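Local coordinates for protein plasmodium falciparum gamete antigen 27/25 (Plasmodium falciparum, PDB 1N81) that is of unknown molecular function but is essential for sexual development of the malaria parasite, and may form dimers, at residues 29-32 / 33-37; 82-85 / 86-90; 101-104 / 105-108. One frame throughout, in Å; residues are numbered along the deposited sequence.

Contact 1. Residues 29-32 / 33-37; sequences YIYL and LMTLS
Met34 lays its terminal methyl over one face of the Tyr31 ring. Met34 CE stands 3.4 Å from Tyr31 CE1. It sits 29° off the ring normal, a CH-pi contact. The sulfur follows above the same ring at longer range, which makes the pair a Met-aromatic contact. Both side chains leave with CG anti to the backbone N, and the Met34 chain then folds at chi2 (-82°) and chi3 (-72°) to bring CE back over the tyrosine. Thr35 approaches the CE2 side of that ring: Thr35 CG2 is 3.6 Å from Tyr31 CE2, with the two side chains at about a right angle. This is the C-terminal end of helix 13-35, and Leu36 is the first residue to leave helical geometry. Leu32 O gathers several donors here. Thr35 OG1 donates to Leu32 O at 2.8 Å, in the carbonyl plane and on a lone pair, while the backbone bonds from Thr35 N and Leu36 N are weak. Ser37 OG bonds back to Met34 O at 3.0 Å, beside the backbone bond from Ser37 N. On another side of the helix, Leu32 CG touches Leu36 CD1 at 4.0 Å. Tyr29 OH is hydrogen-bonded to Ala46 O, and Leu33 packs on helix 42-47.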
ATOM      1  N   TYR A  29      12.401   1.726   5.028  1.00 40.41           N
ATOM      2  CA  TYR A  29      12.418   2.796   6.009  1.00 37.39           C
ATOM      3  C   TYR A  29      12.240   2.267   7.429  1.00 43.28           C
ATOM      4  O   TYR A  29      12.768   2.838   8.380  1.00 42.65           O
ATOM      5  CB  TYR A  29      11.346   3.823   5.698  1.00 36.91           C
ATOM      6  CG  TYR A  29      11.685   5.169   6.244  1.00 41.60           C
ATOM      7  CD1 TYR A  29      12.448   6.054   5.503  1.00 37.29           C
ATOM      8  CD2 TYR A  29      11.236   5.567   7.520  1.00 35.01           C
ATOM      9  CE1 TYR A  29      12.766   7.328   6.004  1.00 36.93           C
ATOM     10  CE2 TYR A  29      11.551   6.837   8.037  1.00 38.56           C
ATOM     11  CZ  TYR A  29      12.318   7.710   7.269  1.00 42.18           C
ATOM     12  OH  TYR A  29      12.639   8.963   7.745  1.00 43.31           O
ATOM     13  N   ILE A  30      11.489   1.180   7.578  1.00 45.27           N
ATOM     14  CA  ILE A  30      11.299   0.606   8.903  1.00 47.82           C
ATOM     15  C   ILE A  30      12.630   0.004   9.343  1.00 46.93           C
ATOM     16  O   ILE A  30      12.939  -0.019  10.531  1.00 50.86           O
ATOM     17  CB  ILE A  30      10.184  -0.466   8.903  1.00 46.15           C
ATOM     18  CG1 ILE A  30       8.818   0.227   8.881  1.00 42.86           C
ATOM     19  CG2 ILE A  30      10.300  -1.377  10.132  1.00 51.25           C
ATOM     20  CD1 ILE A  30       7.668  -0.705   8.768  1.00 49.93           C
ATOM     21  N   TYR A  31      13.418  -0.476   8.387  1.00 48.11           N
ATOM     22  CA  TYR A  31      14.723  -1.026   8.729  1.00 48.94           C
ATOM     23  C   TYR A  31      15.593   0.106   9.281  1.00 45.76           C
ATOM     24  O   TYR A  31      16.286  -0.064  10.275  1.00 49.74           O
ATOM     25  CB  TYR A  31      15.410  -1.616   7.513  1.00 50.04           C
ATOM     26  CG  TYR A  31      16.737  -2.259   7.854  1.00 55.05           C
ATOM     27  CD1 TYR A  31      16.798  -3.559   8.328  1.00 44.09           C
ATOM     28  CD2 TYR A  31      17.931  -1.549   7.724  1.00 62.58           C
ATOM     29  CE1 TYR A  31      18.016  -4.140   8.662  1.00 60.98           C
ATOM     30  CE2 TYR A  31      19.152  -2.123   8.057  1.00 60.96           C
ATOM     31  CZ  TYR A  31      19.186  -3.411   8.521  1.00 60.57           C
ATOM     32  OH  TYR A  31      20.401  -3.973   8.834  1.00 74.20           O
ATOM     33  N   LEU A  32      15.548   1.261   8.630  1.00 43.87           N
ATOM     34  CA  LEU A  32      16.301   2.422   9.082  1.00 47.40           C
ATOM     35  C   LEU A  32      15.908   2.721  10.531  1.00 55.07           C
ATOM     36  O   LEU A  32      16.762   2.855  11.415  1.00 46.77           O
ATOM     37  CB  LEU A  32      15.976   3.650   8.211  1.00 36.00           C
ATOM     38  CG  LEU A  32      16.517   4.988   8.729  1.00 42.84           C
ATOM     39  CD1 LEU A  32      18.075   4.933   8.684  1.00 46.80           C
ATOM     40  CD2 LEU A  32      15.981   6.161   7.890  1.00 38.41           C
ATOM     41  N   LEU A  33      14.600   2.828  10.771  1.00 51.93           N
ATOM     42  CA  LEU A  33      14.119   3.138  12.109  1.00 54.71           C
ATOM     43  C   LEU A  33      14.757   2.207  13.118  1.00 54.72           C
ATOM     44  O   LEU A  33      15.203   2.636  14.178  1.00 52.47           O
ATOM     45  CB  LEU A  33      12.591   3.019  12.187  1.00 49.80           C
ATOM     46  CG  LEU A  33      11.853   4.163  11.500  1.00 47.08           C
ATOM     47  CD1 LEU A  33      10.346   3.991  11.634  1.00 51.06           C
ATOM     48  CD2 LEU A  33      12.306   5.465  12.107  1.00 46.25           C
ATOM     49  N   MET A  34      14.802   0.930  12.770  1.00 53.04           N
ATOM     50  CA  MET A  34      15.380  -0.075  13.633  1.00 59.71           C
ATOM     51  C   MET A  34      16.858   0.222  13.929  1.00 60.27           C
ATOM     52  O   MET A  34      17.298   0.065  15.056  1.00 59.11           O
ATOM     53  CB  MET A  34      15.185  -1.454  12.995  1.00 55.25           C
ATOM     54  CG  MET A  34      15.647  -2.649  13.829  1.00 58.74           C
ATOM     55  SD  MET A  34      17.419  -2.868  13.649  1.00 73.07           S
ATOM     56  CE  MET A  34      17.538  -3.501  11.975  1.00 55.15           C
ATOM     57  N   THR A  35      17.612   0.687  12.942  1.00 58.05           N
ATOM     58  CA  THR A  35      19.022   0.983  13.182  1.00 59.24           C
ATOM     59  C   THR A  35      19.181   2.252  14.013  1.00 63.45           C
ATOM     60  O   THR A  35      20.262   2.534  14.519  1.00 68.64           O
ATOM     61  CB  THR A  35      19.844   1.171  11.866  1.00 50.77           C
ATOM     62  OG1 THR A  35      19.489   2.411  11.229  1.00 54.12           O
ATOM     63  CG2 THR A  35      19.622   0.009  10.915  1.00 44.60           C
ATOM     64  N   LEU A  36      18.107   3.027  14.142  1.00 59.19           N
ATOM     65  CA  LEU A  36      18.158   4.257  14.924  1.00 51.97           C
ATOM     66  C   LEU A  36      17.482   4.058  16.284  1.00 50.67           C
ATOM     67  O   LEU A  36      17.293   5.015  17.028  1.00 48.86           O
ATOM     68  CB  LEU A  36      17.437   5.398  14.196  1.00 50.91           C
ATOM     69  CG  LEU A  36      17.836   5.865  12.798  1.00 63.91           C
ATOM     70  CD1 LEU A  36      16.793   6.856  12.292  1.00 61.81           C
ATOM     71  CD2 LEU A  36      19.206   6.525  12.830  1.00 59.23           C
ATOM     72  N   SER A  37      17.126   2.818  16.609  1.00 56.13           N
ATOM     73  CA  SER A  37      16.419   2.550  17.849  1.00 64.59           C
ATOM     74  C   SER A  37      17.190   2.867  19.121  1.00 71.92           C
ATOM     75  O   SER A  37      16.587   3.009  20.184  1.00 70.27           O
ATOM     76  CB  SER A  37      15.926   1.100  17.882  1.00 67.04           C
ATOM     77  OG  SER A  37      16.995   0.171  17.997  1.00 86.27           O
TER

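Contact 2. Residues 82-85 / 86-90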
ATOM      1  N   SER A  82       4.459   7.236   6.137  1.00 34.78           N
ATOM      2  CA  SER A  82       4.656   7.847   7.446  1.00 45.95           C
ATOM      3  C   SER A  82       3.562   7.360   8.402  1.00 41.23           C
ATOM      4  O   SER A  82       3.840   7.042   9.553  1.00 36.83           O
ATOM      5  CB  SER A  82       4.638   9.376   7.354  1.00 43.11           C
ATOM      6  OG  SER A  82       4.975   9.914   8.622  1.00 57.61           O
ATOM      7  N   ASP A  83       2.323   7.272   7.934  1.00 36.44           N
ATOM      8  CA  ASP A  83       1.291   6.796   8.840  1.00 40.92           C
ATOM      9  C   ASP A  83       1.538   5.370   9.320  1.00 41.26           C
ATOM     10  O   ASP A  83       1.238   5.042  10.464  1.00 38.07           O
ATOM     11  CB  ASP A  83      -0.090   6.927   8.201  1.00 51.02           C
ATOM     12  CG  ASP A  83      -0.509   8.394   8.034  1.00 62.30           C
ATOM     13  OD1 ASP A  83       0.145   9.278   8.646  1.00 65.60           O
ATOM     14  OD2 ASP A  83      -1.486   8.665   7.306  1.00 53.12           O
ATOM     15  N   ARG A  84       2.100   4.526   8.459  1.00 33.76           N
ATOM     16  CA  ARG A  84       2.382   3.149   8.846  1.00 33.61           C
ATOM     17  C   ARG A  84       3.481   3.148   9.892  1.00 35.22           C
ATOM     18  O   ARG A  84       3.457   2.319  10.796  1.00 35.22           O
ATOM     19  CB  ARG A  84       2.801   2.283   7.644  1.00 37.72           C
ATOM     20  CG  ARG A  84       1.658   1.936   6.669  1.00 37.40           C
ATOM     21  CD  ARG A  84       2.142   0.963   5.572  1.00 33.60           C
ATOM     22  NE  ARG A  84       1.123   0.855   4.535  1.00 36.43           N
ATOM     23  CZ  ARG A  84       1.105   1.568   3.415  1.00 30.00           C
ATOM     24  NH1 ARG A  84       2.069   2.446   3.154  1.00 28.94           N
ATOM     25  NH2 ARG A  84       0.096   1.416   2.573  1.00 32.55           N
ATOM     26  N   LEU A  85       4.447   4.064   9.767  1.00 34.15           N
ATOM     27  CA  LEU A  85       5.543   4.134  10.743  1.00 37.31           C
ATOM     28  C   LEU A  85       4.956   4.389  12.143  1.00 37.19           C
ATOM     29  O   LEU A  85       5.291   3.701  13.114  1.00 40.83           O
ATOM     30  CB  LEU A  85       6.507   5.266  10.389  1.00 39.66           C
ATOM     31  CG  LEU A  85       7.127   5.202   8.983  1.00 37.17           C
ATOM     32  CD1 LEU A  85       8.123   6.325   8.828  1.00 36.56           C
ATOM     33  CD2 LEU A  85       7.790   3.876   8.746  1.00 35.60           C
ATOM     34  N   ILE A  86       4.072   5.376  12.227  1.00 38.77           N
ATOM     35  CA  ILE A  86       3.429   5.735  13.491  1.00 44.16           C
ATOM     36  C   ILE A  86       2.476   4.630  13.982  1.00 43.49           C
ATOM     37  O   ILE A  86       2.379   4.381  15.173  1.00 45.86           O
ATOM     38  CB  ILE A  86       2.702   7.089  13.346  1.00 39.89           C
ATOM     39  CG1 ILE A  86       3.766   8.197  13.267  1.00 36.56           C
ATOM     40  CG2 ILE A  86       1.741   7.317  14.495  1.00 37.56           C
ATOM     41  CD1 ILE A  86       3.209   9.564  13.007  1.00 50.43           C
ATOM     42  N   SER A  87       1.812   3.934  13.062  1.00 40.60           N
ATOM     43  CA  SER A  87       0.901   2.867  13.453  1.00 38.80           C
ATOM     44  C   SER A  87       1.612   1.599  13.952  1.00 47.86           C
ATOM     45  O   SER A  87       1.132   0.925  14.872  1.00 43.89           O
ATOM     46  CB  SER A  87       0.005   2.503  12.263  1.00 37.61           C
ATOM     47  OG  SER A  87      -0.919   1.478  12.596  1.00 35.32           O
ATOM     48  N   TYR A  88       2.756   1.272  13.348  1.00 38.60           N
ATOM     49  CA  TYR A  88       3.488   0.046  13.688  1.00 43.41           C
ATOM     50  C   TYR A  88       4.773   0.202  14.515  1.00 45.24           C
ATOM     51  O   TYR A  88       5.249  -0.773  15.112  1.00 48.78           O
ATOM     52  CB  TYR A  88       3.896  -0.697  12.394  1.00 34.77           C
ATOM     53  CG  TYR A  88       2.779  -0.997  11.425  1.00 33.83           C
ATOM     54  CD1 TYR A  88       3.037  -1.108  10.046  1.00 36.50           C
ATOM     55  CD2 TYR A  88       1.474  -1.238  11.876  1.00 35.07           C
ATOM     56  CE1 TYR A  88       2.036  -1.454   9.150  1.00 35.19           C
ATOM     57  CE2 TYR A  88       0.458  -1.593  10.982  1.00 36.41           C
ATOM     58  CZ  TYR A  88       0.749  -1.697   9.621  1.00 37.27           C
ATOM     59  OH  TYR A  88      -0.256  -2.023   8.739  1.00 35.95           O
ATOM     60  N   CYS A  89       5.354   1.394  14.543  1.00 44.62           N
ATOM     61  CA  CYS A  89       6.637   1.542  15.243  1.00 49.45           C
ATOM     62  C   CYS A  89       6.684   2.530  16.393  1.00 48.52           C
ATOM     63  O   CYS A  89       7.757   2.800  16.925  1.00 54.01           O
ATOM     64  CB  CYS A  89       7.712   1.949  14.227  1.00 43.01           C
ATOM     65  SG  CYS A  89       7.860   0.841  12.781  1.00 51.74           S
ATOM     66  N   THR A  90       5.531   3.048  16.777  1.00 57.11           N
ATOM     67  CA  THR A  90       5.441   4.074  17.807  1.00 55.30           C
ATOM     68  C   THR A  90       5.187   3.595  19.233  1.00 62.32           C
ATOM     69  O   THR A  90       4.782   4.373  20.099  1.00 67.76           O
ATOM     70  CB  THR A  90       4.392   5.108  17.343  1.00 54.96           C
ATOM     71  OG1 THR A  90       4.915   6.422  17.529  1.00 81.20           O
ATOM     72  CG2 THR A  90       3.069   4.954  18.050  1.00 53.66           C
TER
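Near the C-terminal end of helix 71-89, four successive i to i+4 hydrogen bonds carry the backbone from Ser82 to Cys89, with the N-H groups of Ile86, Ser87, Tyr88 and Cys89 reaching the carbonyls of Ser82, Asp83, Arg84 and Leu85. The bond from Cys89 N to Leu85 O, at 2.7 Å, is the shortest of them. The Tyr88 side chain runs back along the helix beside Arg84. With Tyr88 CG anti to its own carbonyl carbon (chi1 -54°), the ring comes alongside the start of the arginine chain. Tyr88 CE1 lies 4.1 Å from Arg84 CB, and Tyr88 CG comes within 3.4 Å of Arg84 O, the same oxygen that accepts from Tyr88 N. Arg84 itself extends from CG to NE and carries its guanidinium group away from this stretch. There it forms salt bridges with Glu22 of helix 13-35 and Glu109 of helix 96-122. Leu85 and Cys89 are one turn apart: Cys89 CB sits 3.2 Å from Leu85 O, and its SG is 3.9 Å from that oxygen. Ser87 CB rests 3.3 Å from Asp83 O. Ser82 OG is hydrogen-bonded to Leu47 O, and the Tyr88 ring meets that of Tyr105 edge-to-face. Within this stretch the side chains meet mostly through carbon atoms and backbone oxygens. The charge of Arg84 is instead matched by two carboxylates on different helices, which probably offsets the cost of burying it and ties helix 71-89 to both.

Contact 3. Residues 101-104 / 105-108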
ATOM      1  N   LYS A 101       8.347  -9.213  11.669  1.00 44.46           N
ATOM      2  CA  LYS A 101       6.917  -9.408  11.843  1.00 47.00           C
ATOM      3  C   LYS A 101       6.117  -8.284  11.145  1.00 45.53           C
ATOM      4  O   LYS A 101       5.024  -8.545  10.661  1.00 44.22           O
ATOM      5  CB  LYS A 101       6.536  -9.436  13.325  1.00 47.42           C
ATOM      6  CG  LYS A 101       5.091  -9.900  13.568  1.00 65.42           C
ATOM      7  CD  LYS A 101       4.655  -9.778  15.034  1.00 78.90           C
ATOM      8  CE  LYS A 101       4.521  -8.316  15.504  1.00 86.57           C
ATOM      9  NZ  LYS A 101       4.041  -8.187  16.931  1.00 71.83           N
ATOM     10  N   ILE A 102       6.645  -7.056  11.091  1.00 43.66           N
ATOM     11  CA  ILE A 102       5.929  -5.952  10.431  1.00 46.02           C
ATOM     12  C   ILE A 102       5.926  -6.201   8.932  1.00 38.21           C
ATOM     13  O   ILE A 102       5.021  -5.759   8.218  1.00 46.11           O
ATOM     14  CB  ILE A 102       6.541  -4.559  10.754  1.00 46.41           C
ATOM     15  CG1 ILE A 102       6.341  -4.252  12.237  1.00 53.90           C
ATOM     16  CG2 ILE A 102       5.830  -3.416   9.924  1.00 39.99           C
ATOM     17  CD1 ILE A 102       4.876  -4.241  12.694  1.00 48.86           C
ATOM     18  N   ASP A 103       6.919  -6.925   8.438  1.00 42.57           N
ATOM     19  CA  ASP A 103       6.901  -7.227   7.023  1.00 40.48           C
ATOM     20  C   ASP A 103       5.623  -8.035   6.690  1.00 48.23           C
ATOM     21  O   ASP A 103       5.101  -7.922   5.585  1.00 40.10           O
ATOM     22  CB  ASP A 103       8.173  -7.990   6.597  1.00 42.92           C
ATOM     23  CG  ASP A 103       9.317  -7.041   6.144  1.00 52.51           C
ATOM     24  OD1 ASP A 103       9.118  -5.806   6.114  1.00 47.52           O
ATOM     25  OD2 ASP A 103      10.422  -7.532   5.811  1.00 55.71           O
ATOM     26  N   ASP A 104       5.102  -8.821   7.639  1.00 46.12           N
ATOM     27  CA  ASP A 104       3.890  -9.607   7.380  1.00 45.05           C
ATOM     28  C   ASP A 104       2.648  -8.708   7.350  1.00 44.80           C
ATOM     29  O   ASP A 104       1.696  -8.959   6.600  1.00 43.55           O
ATOM     30  CB  ASP A 104       3.695 -10.719   8.427  1.00 55.05           C
ATOM     31  CG  ASP A 104       4.763 -11.814   8.334  1.00 62.35           C
ATOM     32  OD1 ASP A 104       5.219 -12.129   7.213  1.00 47.02           O
ATOM     33  OD2 ASP A 104       5.135 -12.371   9.391  1.00 58.60           O
ATOM     34  N   TYR A 105       2.659  -7.669   8.173  1.00 36.56           N
ATOM     35  CA  TYR A 105       1.545  -6.731   8.181  1.00 40.62           C
ATOM     36  C   TYR A 105       1.526  -6.013   6.815  1.00 41.68           C
ATOM     37  O   TYR A 105       0.457  -5.752   6.250  1.00 38.00           O
ATOM     38  CB  TYR A 105       1.737  -5.687   9.283  1.00 31.27           C
ATOM     39  CG  TYR A 105       1.461  -6.169  10.687  1.00 43.56           C
ATOM     40  CD1 TYR A 105       2.038  -7.346  11.187  1.00 41.59           C
ATOM     41  CD2 TYR A 105       0.694  -5.402  11.543  1.00 40.33           C
ATOM     42  CE1 TYR A 105       1.856  -7.721  12.507  1.00 53.63           C
ATOM     43  CE2 TYR A 105       0.503  -5.761  12.860  1.00 54.88           C
ATOM     44  CZ  TYR A 105       1.082  -6.916  13.340  1.00 53.76           C
ATOM     45  OH  TYR A 105       0.860  -7.251  14.649  1.00 49.23           O
ATOM     46  N   LEU A 106       2.716  -5.700   6.293  1.00 37.56           N
ATOM     47  CA  LEU A 106       2.835  -5.006   5.022  1.00 34.22           C
ATOM     48  C   LEU A 106       2.295  -5.915   3.936  1.00 36.77           C
ATOM     49  O   LEU A 106       1.568  -5.484   3.047  1.00 34.51           O
ATOM     50  CB  LEU A 106       4.310  -4.642   4.727  1.00 31.70           C
ATOM     51  CG  LEU A 106       4.944  -3.568   5.648  1.00 36.09           C
ATOM     52  CD1 LEU A 106       6.374  -3.289   5.225  1.00 33.29           C
ATOM     53  CD2 LEU A 106       4.132  -2.264   5.622  1.00 34.11           C
ATOM     54  N   TRP A 107       2.653  -7.186   4.032  1.00 37.95           N
ATOM     55  CA  TRP A 107       2.234  -8.198   3.069  1.00 37.91           C
ATOM     56  C   TRP A 107       0.717  -8.277   3.015  1.00 33.79           C
ATOM     57  O   TRP A 107       0.123  -8.309   1.929  1.00 40.76           O
ATOM     58  CB  TRP A 107       2.793  -9.561   3.489  1.00 38.62           C
ATOM     59  CG  TRP A 107       2.617 -10.666   2.524  1.00 32.08           C
ATOM     60  CD1 TRP A 107       3.529 -11.092   1.600  1.00 39.53           C
ATOM     61  CD2 TRP A 107       1.451 -11.519   2.366  1.00 29.46           C
ATOM     62  NE1 TRP A 107       3.013 -12.152   0.880  1.00 32.58           N
ATOM     63  CE2 TRP A 107       1.752 -12.434   1.327  1.00 37.83           C
ATOM     64  CE3 TRP A 107       0.210 -11.596   3.001  1.00 39.31           C
ATOM     65  CZ2 TRP A 107       0.829 -13.408   0.896  1.00 41.54           C
ATOM     66  CZ3 TRP A 107      -0.705 -12.560   2.580  1.00 47.35           C
ATOM     67  CH2 TRP A 107      -0.388 -13.460   1.537  1.00 43.62           C
ATOM     68  N   VAL A 108       0.103  -8.324   4.192  1.00 31.30           N
ATOM     69  CA  VAL A 108      -1.333  -8.420   4.291  1.00 30.67           C
ATOM     70  C   VAL A 108      -2.019  -7.247   3.592  1.00 36.66           C
ATOM     71  O   VAL A 108      -2.916  -7.438   2.779  1.00 34.40           O
ATOM     72  CB  VAL A 108      -1.764  -8.486   5.758  1.00 41.93           C
ATOM     73  CG1 VAL A 108      -3.301  -8.219   5.875  1.00 29.81           C
ATOM     74  CG2 VAL A 108      -1.383  -9.906   6.336  1.00 36.44           C
TER
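Tyr105 points its ring back along the helix, toward Lys101 and Ile102. Ile102 CD1 lies over one face of the ring, 4.4 Å from Tyr105 CG. The Lys101 side chain passes the CE1 side of the ring at a slant, with Lys101 CG 4.0 Å from Tyr105 CE1. The lysine chain bends at chi3 (68°), which carries Lys101 CE to 3.9 Å from Tyr105 OH. Lys101 O is also close, 3.3 Å from Tyr105 CD1. One residue on, Leu106 turns to the side of Ile102 and Asp103. Leu106 CG is 4.4 Å from Ile102 CG2, and Leu106 CD1 lies 3.8 Å from Asp103 OD1, an oxygen hydrogen-bonded to Ser27 OG. Val108 places its CG2 3.2 Å from Asp104 O, the carbonyl that also accepts its backbone N-H. Trp107 instead leads its indole away from this stretch to a cation-pi contact with Lys150. These residues belong to the long helix 96-122 of an all-helical fold. Ile102 and Leu106 pack against both helix 13-35 and helix 71-89, Tyr105 meets the ring of Phe154, and Val108 rests on helix 136-150.

The three contacts are short stretches, about two turns each, of three helices that pack on one another. Contact 2 touches both of the others, with its centre about 12 Å from that of contact 1 and about 13 Å from that of contact 3. Leu85 meets contact 1 through its two methyls: CD1 is 3.5 Å from Tyr29 CD2, and CD2 is 3.8 Å from Ile30 CG1. Toward contact 3, Tyr88 CD1 lies 3.6 Å from Ile102 CG2, and Arg84 CD is 3.8 Å from Leu106 CD2. Contacts 1 and 3, with centres about 16 Å apart, meet where Ile30 CD1 comes 3.5 Å from Ile102 CG2. Ile102 thus joins all three helices.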